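Local coordinates for attaching and effacing protein, pathogenesis factor (Escherichia coli, PDB 4E9L), which is an adhesin of the intimin/invasin family that probably mediates attachment of the bacterium to host cells, here represented by a row of immunoglobulin-like domains, at residues Val310-Leu316 and Val363-Gly369. Numbering follows the deposited sequence.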
ATOM      1  N   VAL A 310     -19.374 -22.044 -49.054  1.00 17.10           N
ATOM      2  CA  VAL A 310     -20.521 -21.977 -48.143  1.00 17.39           C
ATOM      3  C   VAL A 310     -20.623 -23.291 -47.362  1.00 19.94           C
ATOM      4  O   VAL A 310     -20.364 -24.370 -47.915  1.00 19.45           O
ATOM      5  CB  VAL A 310     -21.875 -21.663 -48.866  1.00 22.47           C
ATOM      6  CG1 VAL A 310     -21.927 -20.207 -49.322  1.00 21.05           C
ATOM      7  CG2 VAL A 310     -22.147 -22.617 -50.044  1.00 23.43           C
ATOM      8  N   LYS A 311     -20.950 -23.186 -46.083  1.00 15.80           N
ATOM      9  CA  LYS A 311     -21.147 -24.314 -45.160  1.00 16.03           C
ATOM     10  C   LYS A 311     -19.938 -25.239 -44.910  1.00 20.86           C
ATOM     11  O   LYS A 311     -20.121 -26.336 -44.362  1.00 21.13           O
ATOM     12  CB  LYS A 311     -22.439 -25.108 -45.484  1.00 17.30           C
ATOM     13  CG  LYS A 311     -23.738 -24.297 -45.312  1.00 24.99           C
ATOM     14  CD  LYS A 311     -23.926 -23.740 -43.868  1.00 34.89           C
ATOM     15  CE  LYS A 311     -24.001 -24.797 -42.781  1.00 42.42           C
ATOM     16  NZ  LYS A 311     -23.907 -24.202 -41.415  1.00 48.20           N
ATOM     17  N   THR A 312     -18.722 -24.819 -45.318  1.00 16.90           N
ATOM     18  CA  THR A 312     -17.519 -25.608 -45.038  1.00 16.55           C
ATOM     19  C   THR A 312     -16.813 -24.889 -43.857  1.00 19.64           C
ATOM     20  O   THR A 312     -17.390 -23.983 -43.267  1.00 20.15           O
ATOM     21  CB  THR A 312     -16.598 -25.775 -46.259  1.00 18.66           C
ATOM     22  OG1 THR A 312     -16.057 -24.507 -46.608  1.00 20.61           O
ATOM     23  CG2 THR A 312     -17.276 -26.483 -47.463  1.00 18.48           C
ATOM     24  N   THR A 313     -15.604 -25.291 -43.511  1.00 16.32           N
ATOM     25  CA  THR A 313     -14.890 -24.679 -42.391  1.00 16.40           C
ATOM     26  C   THR A 313     -13.545 -24.132 -42.820  1.00 21.04           C
ATOM     27  O   THR A 313     -12.978 -24.549 -43.837  1.00 19.87           O
ATOM     28  CB  THR A 313     -14.676 -25.679 -41.234  1.00 19.26           C
ATOM     29  OG1 THR A 313     -13.912 -26.776 -41.716  1.00 25.12           O
ATOM     30  CG2 THR A 313     -15.990 -26.177 -40.600  1.00 16.87           C
ATOM     31  N   THR A 314     -13.043 -23.192 -42.021  1.00 16.74           N
ATOM     32  CA  THR A 314     -11.715 -22.636 -42.152  1.00 16.23           C
ATOM     33  C   THR A 314     -11.202 -22.374 -40.745  1.00 18.12           C
ATOM     34  O   THR A 314     -11.975 -21.979 -39.869  1.00 17.90           O
ATOM     35  CB  THR A 314     -11.640 -21.429 -43.134  1.00 23.38           C
ATOM     36  OG1 THR A 314     -10.260 -21.124 -43.321  1.00 22.90           O
ATOM     37  CG2 THR A 314     -12.374 -20.171 -42.629  1.00 17.50           C
ATOM     38  N   GLU A 315      -9.917 -22.634 -40.519  1.00 14.43           N
ATOM     39  CA  GLU A 315      -9.266 -22.402 -39.238  1.00 13.43           C
ATOM     40  C   GLU A 315      -8.876 -20.920 -39.144  1.00 16.33           C
ATOM     41  O   GLU A 315      -8.290 -20.386 -40.082  1.00 15.74           O
ATOM     42  CB  GLU A 315      -7.999 -23.275 -39.153  1.00 15.28           C
ATOM     43  CG  GLU A 315      -7.323 -23.221 -37.809  1.00 30.53           C
ATOM     44  CD  GLU A 315      -5.955 -23.876 -37.775  1.00 61.76           C
ATOM     45  OE1 GLU A 315      -5.008 -23.329 -38.392  1.00 60.97           O
ATOM     46  OE2 GLU A 315      -5.825 -24.925 -37.102  1.00 49.89           O
ATOM     47  N   LEU A 316      -9.185 -20.272 -38.012  1.00 12.86           N
ATOM     48  CA  LEU A 316      -8.838 -18.875 -37.748  1.00 13.03           C
ATOM     49  C   LEU A 316      -7.659 -18.892 -36.796  1.00 15.62           C
ATOM     50  O   LEU A 316      -7.669 -19.676 -35.841  1.00 15.61           O
ATOM     51  CB  LEU A 316     -10.026 -18.117 -37.067  1.00 13.14           C
ATOM     52  CG  LEU A 316     -11.319 -18.018 -37.874  1.00 17.93           C
ATOM     53  CD1 LEU A 316     -12.362 -17.175 -37.121  1.00 18.85           C
ATOM     54  CD2 LEU A 316     -11.059 -17.490 -39.301  1.00 19.76           C
ATOM     55  N   VAL A 363      -6.670 -20.213 -31.619  1.00 12.70           N
ATOM     56  CA  VAL A 363      -7.183 -20.869 -32.829  1.00 12.32           C
ATOM     57  C   VAL A 363      -8.668 -21.210 -32.638  1.00 16.77           C
ATOM     58  O   VAL A 363      -9.067 -21.640 -31.551  1.00 16.25           O
ATOM     59  CB  VAL A 363      -6.293 -22.114 -33.194  1.00 17.51           C
ATOM     60  CG1 VAL A 363      -6.869 -22.909 -34.362  1.00 18.08           C
ATOM     61  CG2 VAL A 363      -4.850 -21.694 -33.498  1.00 17.89           C
ATOM     62  N   SER A 364      -9.480 -20.979 -33.678  1.00 13.46           N
ATOM     63  CA  SER A 364     -10.912 -21.317 -33.695  1.00 13.64           C
ATOM     64  C   SER A 364     -11.299 -21.839 -35.076  1.00 17.13           C
ATOM     65  O   SER A 364     -10.721 -21.437 -36.084  1.00 17.09           O
ATOM     66  CB  SER A 364     -11.766 -20.091 -33.373  1.00 18.91           C
ATOM     67  OG  SER A 364     -13.156 -20.383 -33.428  1.00 29.19           O
ATOM     68  N   THR A 365     -12.306 -22.700 -35.123  1.00 12.38           N
ATOM     69  CA  THR A 365     -12.818 -23.226 -36.381  1.00 12.92           C
ATOM     70  C   THR A 365     -14.010 -22.375 -36.756  1.00 16.62           C
ATOM     71  O   THR A 365     -14.963 -22.259 -35.975  1.00 16.47           O
ATOM     72  CB  THR A 365     -13.242 -24.701 -36.230  1.00 19.10           C
ATOM     73  OG1 THR A 365     -12.078 -25.499 -35.942  1.00 18.32           O
ATOM     74  CG2 THR A 365     -13.934 -25.234 -37.478  1.00 14.28           C
ATOM     75  N   LEU A 366     -13.954 -21.784 -37.935  1.00 11.76           N
ATOM     76  CA  LEU A 366     -15.056 -20.994 -38.442  1.00 12.15           C
ATOM     77  C   LEU A 366     -15.861 -21.874 -39.367  1.00 16.02           C
ATOM     78  O   LEU A 366     -15.312 -22.355 -40.348  1.00 15.30           O
ATOM     79  CB  LEU A 366     -14.533 -19.749 -39.226  1.00 11.71           C
ATOM     80  CG  LEU A 366     -15.601 -18.867 -39.893  1.00 16.98           C
ATOM     81  CD1 LEU A 366     -16.517 -18.223 -38.841  1.00 16.93           C
ATOM     82  CD2 LEU A 366     -14.950 -17.802 -40.803  1.00 19.15           C
ATOM     83  N   THR A 367     -17.161 -22.001 -39.113  1.00 11.41           N
ATOM     84  CA  THR A 367     -18.075 -22.704 -40.008  1.00 11.68           C
ATOM     85  C   THR A 367     -18.750 -21.607 -40.823  1.00 16.49           C
ATOM     86  O   THR A 367     -19.377 -20.689 -40.270  1.00 13.45           O
ATOM     87  CB  THR A 367     -19.115 -23.558 -39.275  1.00 17.82           C
ATOM     88  OG1 THR A 367     -18.440 -24.508 -38.457  1.00 19.72           O
ATOM     89  CG2 THR A 367     -20.043 -24.326 -40.266  1.00 18.04           C
ATOM     90  N   LEU A 368     -18.621 -21.702 -42.136  1.00 13.72           N
ATOM     91  CA  LEU A 368     -19.219 -20.691 -42.992  1.00 15.21           C
ATOM     92  C   LEU A 368     -20.741 -20.837 -43.022  1.00 17.41           C
ATOM     93  O   LEU A 368     -21.269 -21.897 -42.722  1.00 17.35           O
ATOM     94  CB  LEU A 368     -18.588 -20.751 -44.411  1.00 15.44           C
ATOM     95  CG  LEU A 368     -17.196 -20.124 -44.588  1.00 19.62           C
ATOM     96  CD1 LEU A 368     -17.150 -18.665 -44.099  1.00 19.84           C
ATOM     97  CD2 LEU A 368     -16.081 -20.976 -43.911  1.00 22.37           C
ATOM     98  N   GLY A 369     -21.426 -19.763 -43.339  1.00 15.40           N
ATOM     99  CA  GLY A 369     -22.878 -19.742 -43.402  1.00 15.22           C
ATOM    100  C   GLY A 369     -23.406 -20.229 -44.735  1.00 18.66           C
ATOM    101  O   GLY A 369     -22.653 -20.795 -45.533  1.00 15.77           O
TER
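Leu-316 N gives its hydrogen to Ser-364 O at 2.7 Å, nearly straight at 171°. The return bond, from Ser-364 N to Leu-316 O, is longer. Together they close one hydrogen-bonded pair between the two inner strands, 313-319 and 361-367, of a four-stranded antiparallel sheet. This sheet belongs to the last of the bacterial immunoglobulin-like domains in the modelled chain, of the invasin domain 3 family. Thr-314 and Leu-366 form the next hydrogen-bonded pair, bonded in both directions. Beyond the regular strands the pairing goes on through Leu-368 N, which donates a hydrogen bond to Thr-312 O at 2.8 Å. At the end, Lys-311 N reaches Gly-369 O with a more bent bond, 138°.

Thr-314, Leu-316, Ser-364 and Leu-366 turn to the buried face of the sheet. Leu-316 CG lies 3.9 Å from Leu-366 CB. Thr-314 and Leu-366 run side by side, methyl CG2 against CD2. With chi1 at -171°, Thr-314 OG1 lies beside its own carbonyl carbon and hydrogen-bonds Asp-304, while CG2 is left for the leucines. Leu-366 packs on Leu-393 and Leu-368 on Val-395, both of strand 391-395, and so they join the two sheets of the sandwich.

The other face carries Thr-313, Glu-315, Thr-365 and Thr-367. Thr-365 CG2 sits 3.9 Å from both CB and CG2 of Thr-313. Glu-315 extends its chain across Val-363, and Val-363 CG1 touches Glu-315 CG at 3.5 Å. The side chain of Lys-311 bends at chi2, which brings Lys-311 CD to 3.4 Å from Leu-368 O, a buried carbonyl with no hydrogen-bond partner, while NZ forms a salt bridge with Glu-347.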